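Local coordinates for uncharacterized CONSERVED DOMAIN PROTEIN (Vibrio cholerae, PDB 3LKV), which probably serves as the substrate-binding protein of an ABC transporter, holding a phenylalanine in the cleft between its two lobes, at residues G75-T78 / P79-Q82; Y244-G247 / V248-D252. All blocks are in the same frame, centred on the assembly; numbering follows the deposited sequence.

Interaction 1 of 2, residues G75-T78 / P79-Q82; sequences GIAT and PTAQ. With PHE (phenylalanine), chain B.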
ATOM      1  N   GLY A  75      -5.882   3.788  17.151  1.00 19.30           N
ATOM      2  CA  GLY A  75      -6.396   2.474  17.499  1.00 19.73           C
ATOM      3  C   GLY A  75      -7.707   2.246  16.787  1.00 19.93           C
ATOM      4  O   GLY A  75      -8.738   2.884  17.108  1.00 19.43           O
ATOM      5  N   ILE A  76      -7.700   1.340  15.829  1.00 18.69           N
ATOM      6  CA  ILE A  76      -8.894   1.030  15.114  1.00 18.84           C
ATOM      7  C   ILE A  76      -9.516  -0.222  15.797  1.00 20.24           C
ATOM      8  O   ILE A  76      -8.927  -1.319  15.774  1.00 20.36           O
ATOM      9  CB  ILE A  76      -8.587   0.699  13.657  1.00 17.60           C
ATOM     10  CG1 ILE A  76      -7.924   1.855  12.937  1.00 18.61           C
ATOM     11  CG2 ILE A  76      -9.843   0.290  12.937  1.00 17.04           C
ATOM     12  CD1 ILE A  76      -7.535   1.527  11.421  1.00 17.78           C
ATOM     13  N   ALA A  77     -10.704  -0.031  16.372  1.00 19.99           N
ATOM     14  CA  ALA A  77     -11.468  -1.052  17.097  1.00 20.45           C
ATOM     15  C   ALA A  77     -11.081  -1.044  18.572  1.00 21.01           C
ATOM     16  O   ALA A  77     -10.011  -0.578  18.961  1.00 20.93           O
ATOM     17  CB  ALA A  77     -11.350  -2.462  16.462  1.00 19.17           C
ATOM     18  N   THR A  78     -11.984  -1.550  19.396  1.00 21.62           N
ATOM     19  CA  THR A  78     -11.898  -1.354  20.842  1.00 21.49           C
ATOM     20  C   THR A  78     -10.706  -2.026  21.519  1.00 21.04           C
ATOM     21  O   THR A  78     -10.018  -1.407  22.332  1.00 20.10           O
ATOM     22  CB  THR A  78     -13.239  -1.754  21.523  1.00 21.05           C
ATOM     23  OG1 THR A  78     -14.234  -0.804  21.127  1.00 23.41           O
ATOM     24  CG2 THR A  78     -13.108  -1.730  23.045  1.00 19.53           C
ATOM     25  N   PRO A  79     -10.464  -3.307  21.214  1.00 21.53           N
ATOM     26  CA  PRO A  79      -9.411  -4.018  21.978  1.00 22.07           C
ATOM     27  C   PRO A  79      -8.013  -3.440  21.695  1.00 21.84           C
ATOM     28  O   PRO A  79      -7.221  -3.291  22.602  1.00 21.44           O
ATOM     29  CB  PRO A  79      -9.543  -5.479  21.532  1.00 22.73           C
ATOM     30  CG  PRO A  79     -10.836  -5.575  20.843  1.00 22.25           C
ATOM     31  CD  PRO A  79     -11.201  -4.194  20.324  1.00 21.05           C
ATOM     32  N   THR A  80      -7.756  -2.996  20.475  1.00 21.33           N
ATOM     33  CA  THR A  80      -6.440  -2.433  20.153  1.00 20.08           C
ATOM     34  C   THR A  80      -6.361  -1.034  20.737  1.00 19.98           C
ATOM     35  O   THR A  80      -5.336  -0.681  21.275  1.00 18.55           O
ATOM     36  CB  THR A  80      -6.193  -2.451  18.642  1.00 21.33           C
ATOM     37  OG1 THR A  80      -7.460  -2.503  17.971  1.00 22.20           O
ATOM     38  CG2 THR A  80      -5.417  -3.743  18.247  1.00 18.41           C
ATOM     39  N   ALA A  81      -7.472  -0.284  20.738  1.00 18.85           N
ATOM     40  CA  ALA A  81      -7.458   1.028  21.398  1.00 19.15           C
ATOM     41  C   ALA A  81      -7.163   0.881  22.869  1.00 18.44           C
ATOM     42  O   ALA A  81      -6.369   1.627  23.403  1.00 19.66           O
ATOM     43  CB  ALA A  81      -8.757   1.805  21.182  1.00 19.15           C
ATOM     44  N   GLN A  82      -7.777  -0.095  23.499  1.00 17.86           N
ATOM     45  CA  GLN A  82      -7.588  -0.321  24.894  1.00 18.18           C
ATOM     46  C   GLN A  82      -6.150  -0.628  25.208  1.00 18.54           C
ATOM     47  O   GLN A  82      -5.612  -0.121  26.223  1.00 17.66           O
ATOM     48  CB  GLN A  82      -8.474  -1.460  25.401  1.00 18.61           C
ATOM     49  CG  GLN A  82      -9.969  -1.072  25.530  1.00 18.11           C
ATOM     50  CD  GLN A  82     -10.792  -2.253  26.038  1.00 21.03           C
ATOM     51  OE1 GLN A  82     -10.682  -3.332  25.506  1.00 23.58           O
ATOM     52  NE2 GLN A  82     -11.645  -2.031  27.021  1.00 19.15           N
TER
HETATM   53  N   PHE B 601     -17.057  -0.894  16.664  1.00 25.13           N
HETATM   54  CA  PHE B 601     -16.211  -2.149  16.778  1.00 25.84           C
HETATM   55  C   PHE B 601     -15.297  -2.019  18.026  1.00 26.17           C
HETATM   56  O   PHE B 601     -15.633  -1.170  18.903  1.00 26.52           O
HETATM   57  CB  PHE B 601     -15.428  -2.435  15.488  1.00 24.95           C
HETATM   58  CG  PHE B 601     -16.290  -3.029  14.377  1.00 29.64           C
HETATM   59  CD1 PHE B 601     -16.740  -4.360  14.459  1.00 31.16           C
HETATM   60  CD2 PHE B 601     -16.669  -2.277  13.287  1.00 29.40           C
HETATM   61  CE1 PHE B 601     -17.535  -4.892  13.495  1.00 34.33           C
HETATM   62  CE2 PHE B 601     -17.456  -2.806  12.310  1.00 29.61           C
HETATM   63  CZ  PHE B 601     -17.910  -4.105  12.391  1.00 31.20           C
HETATM   64  OXT PHE B 601     -14.283  -2.724  18.223  1.00 26.45           O
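Thr-78 CG2 lies against the amide end of Gln-82 one helical turn on, 3.8 Å from OE1, the two side chains crossing at a slant. Beneath them the backbone bond from Gln-82 N to Thr-78 O belongs to the opening of helix 78-87, and Gln-82 NE2 is held by the carbonyl of Ala-104. A chi1 of -68° sets Thr-78 OG1 beside its own backbone N, with the methyl turned to the far side, and both polar atoms face the carboxylate of the bound phenylalanine: OG1 gives a bond of 2.7 Å to its O, while Thr-78 N gives one of 2.8 Å to OXT, nearly straight at 168°. Ala-77, the N-cap residue, sets its CB 3.4 Å from OXT, and its O takes the first helical bond, from Ala-81 N. Thr-80 turns back over the end of strand 72-76, where OG1 bonds to Ile-76 O at 2.9 Å from well above the carbonyl plane. This strand-to-helix turn begins a beta-alpha-beta unit that continues into strand 93-98, and Thr-99 and Asp-122 also bond the ligand. A carboxylate gripped by a backbone N-H and a hydroxyl at a helix N-terminus is probably steadied further by the helix dipole.

Interaction 2 of 2, residues Y244-G247 / V248-D252; sequences YQIG and VQTAD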
ATOM      1  N   TYR A 244     -15.519   3.829   5.529  1.00 21.92           N
ATOM      2  CA  TYR A 244     -14.501   4.586   4.780  1.00 22.39           C
ATOM      3  C   TYR A 244     -14.595   6.055   5.213  1.00 22.83           C
ATOM      4  O   TYR A 244     -13.601   6.650   5.520  1.00 23.21           O
ATOM      5  CB  TYR A 244     -14.644   4.397   3.265  1.00 22.29           C
ATOM      6  CG  TYR A 244     -13.700   5.237   2.468  1.00 21.64           C
ATOM      7  CD1 TYR A 244     -12.425   4.797   2.181  1.00 22.75           C
ATOM      8  CD2 TYR A 244     -14.073   6.477   1.996  1.00 21.53           C
ATOM      9  CE1 TYR A 244     -11.529   5.578   1.449  1.00 19.79           C
ATOM     10  CE2 TYR A 244     -13.193   7.259   1.230  1.00 21.04           C
ATOM     11  CZ  TYR A 244     -11.918   6.811   0.980  1.00 21.17           C
ATOM     12  OH  TYR A 244     -11.029   7.586   0.242  1.00 21.32           O
ATOM     13  N   GLN A 245     -15.801   6.607   5.316  1.00 23.62           N
ATOM     14  CA  GLN A 245     -15.944   8.011   5.695  1.00 24.24           C
ATOM     15  C   GLN A 245     -15.557   8.281   7.116  1.00 22.54           C
ATOM     16  O   GLN A 245     -15.088   9.375   7.449  1.00 22.61           O
ATOM     17  CB  GLN A 245     -17.374   8.534   5.451  1.00 24.42           C
ATOM     18  CG  GLN A 245     -17.752   8.692   3.956  1.00 27.63           C
ATOM     19  CD  GLN A 245     -16.722   9.501   3.140  1.00 28.45           C
ATOM     20  OE1 GLN A 245     -16.113  10.451   3.640  1.00 28.62           O
ATOM     21  NE2 GLN A 245     -16.520   9.094   1.902  1.00 26.51           N
ATOM     22  N   ILE A 246     -15.815   7.321   7.978  1.00 22.06           N
ATOM     23  CA  ILE A 246     -15.332   7.426   9.368  1.00 20.93           C
ATOM     24  C   ILE A 246     -13.804   7.497   9.378  1.00 19.92           C
ATOM     25  O   ILE A 246     -13.209   8.250  10.114  1.00 20.43           O
ATOM     26  CB  ILE A 246     -15.770   6.187  10.196  1.00 21.27           C
ATOM     27  CG1 ILE A 246     -17.279   6.211  10.438  1.00 21.29           C
ATOM     28  CG2 ILE A 246     -14.955   6.091  11.549  1.00 17.30           C
ATOM     29  CD1 ILE A 246     -17.825   4.850  11.052  1.00 22.18           C
ATOM     30  N   GLY A 247     -13.151   6.697   8.554  1.00 19.92           N
ATOM     31  CA  GLY A 247     -11.703   6.805   8.429  1.00 20.26           C
ATOM     32  C   GLY A 247     -11.297   8.192   7.932  1.00 20.02           C
ATOM     33  O   GLY A 247     -10.398   8.803   8.492  1.00 19.42           O
ATOM     34  N   VAL A 248     -11.977   8.699   6.903  1.00 20.48           N
ATOM     35  CA  VAL A 248     -11.701  10.046   6.421  1.00 20.81           C
ATOM     36  C   VAL A 248     -11.849  11.084   7.521  1.00 21.58           C
ATOM     37  O   VAL A 248     -10.982  11.947   7.702  1.00 22.01           O
ATOM     38  CB  VAL A 248     -12.559  10.412   5.174  1.00 22.28           C
ATOM     39  CG1 VAL A 248     -12.359  11.922   4.753  1.00 17.78           C
ATOM     40  CG2 VAL A 248     -12.224   9.450   4.009  1.00 19.23           C
ATOM     41  N   GLN A 249     -12.881  10.976   8.336  1.00 22.16           N
ATOM     42  CA  GLN A 249     -13.015  11.929   9.449  1.00 21.95           C
ATOM     43  C   GLN A 249     -11.975  11.724  10.522  1.00 20.60           C
ATOM     44  O   GLN A 249     -11.625  12.665  11.223  1.00 20.09           O
ATOM     45  CB  GLN A 249     -14.357  11.815  10.154  1.00 23.43           C
ATOM     46  CG  GLN A 249     -15.607  12.201   9.425  1.00 28.14           C
ATOM     47  CD  GLN A 249     -16.846  11.925  10.325  1.00 33.75           C
ATOM     48  OE1 GLN A 249     -16.920  12.334  11.500  1.00 35.14           O
ATOM     49  NE2 GLN A 249     -17.780  11.193   9.782  1.00 37.94           N
ATOM     50  N   THR A 250     -11.521  10.491  10.712  1.00 20.39           N
ATOM     51  CA  THR A 250     -10.409  10.241  11.637  1.00 19.02           C
ATOM     52  C   THR A 250      -9.160  11.065  11.279  1.00 18.82           C
ATOM     53  O   THR A 250      -8.436  11.515  12.154  1.00 19.07           O
ATOM     54  CB  THR A 250     -10.047   8.753  11.688  1.00 20.40           C
ATOM     55  OG1 THR A 250     -11.240   7.952  11.913  1.00 18.73           O
ATOM     56  CG2 THR A 250      -8.977   8.514  12.758  1.00 18.43           C
ATOM     57  N   ALA A 251      -8.939  11.326  10.006  1.00 18.56           N
ATOM     58  CA  ALA A 251      -7.755  12.083   9.581  1.00 18.37           C
ATOM     59  C   ALA A 251      -7.816  13.513  10.045  1.00 18.88           C
ATOM     60  O   ALA A 251      -6.786  14.123  10.217  1.00 19.85           O
ATOM     61  CB  ALA A 251      -7.599  12.046   8.048  1.00 17.61           C
ATOM     62  N   ASP A 252      -9.007  14.078  10.173  1.00 19.05           N
ATOM     63  CA  ASP A 252      -9.160  15.384  10.773  1.00 20.82           C
ATOM     64  C   ASP A 252      -8.584  15.447  12.164  1.00 20.22           C
ATOM     65  O   ASP A 252      -7.931  16.410  12.481  1.00 19.99           O
ATOM     66  CB  ASP A 252     -10.633  15.825  10.911  1.00 22.42           C
ATOM     67  CG  ASP A 252     -11.331  16.038   9.582  1.00 26.93           C
ATOM     68  OD1 ASP A 252     -10.665  16.064   8.507  1.00 31.46           O
ATOM     69  OD2 ASP A 252     -12.585  16.193   9.619  1.00 34.44           O
TER
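The Tyr-244 ring meets the CG2 methyl of Val-248 obliquely, with CE2 3.7 Å away, while Gln-245 NE2 lies at the ring edge, in its plane. Placing CG anti to the backbone N (chi1 175°) sends the ring across the valine, and its hydroxyl bonds Asp-31 of helix 20-35. Gln-245 bends at chi2 and runs alongside Val-248 in the same direction, bringing OE1 to 3.9 Å from Val-248 CB. Under these side chains, Val-248 N donates to Tyr-244 O at 3.0 Å, and Gln-249 N to Gln-245 O, the regular bonds of an alpha-helix. Thr-250 adds a second grip on the carbonyl one turn before it. Its OG1 and its N both reach Ile-246 O, at 2.7 Å and 2.9 Å, from opposite faces of the carbonyl plane; the same hydroxyl also bonds Thr-96 OG1 of strand 93-98. On this buried side Ile-246 touches Thr-96, and Thr-250 packs on Leu-29 and Leu-120, so helix 243-258 lies over the parallel sheet beside helix 20-35. The threonine hydroxyl thus links a helix carbonyl to the sheet within a largely apolar interface, whereas on the more exposed side the valine methyl meets a ring and an amide, and the tyrosine hydroxyl has its partner in Asp-31.

How the interactions relate
Both contacts belong to the lobe built on the parallel sheet, with centres about 16 Å apart and nearest atoms about 7 Å apart, so they do not touch. Strand 93-98 and helix 20-35 are common neighbours: Ile-76 of interaction 1 and Ile-246 of interaction 2 both pack on Thr-96, to which Thr-250 is hydrogen-bonded. Residues 75-82 form a buried turn from strand to helix at the ligand cleft, where polar groups at the start of the helix face a charged carboxylate. Residues 244-252 stay within one helix, partly buried, with one side on the sheet and the other toward solvent. In each, a threonine hydroxyl bonds a carbonyl four residues earlier.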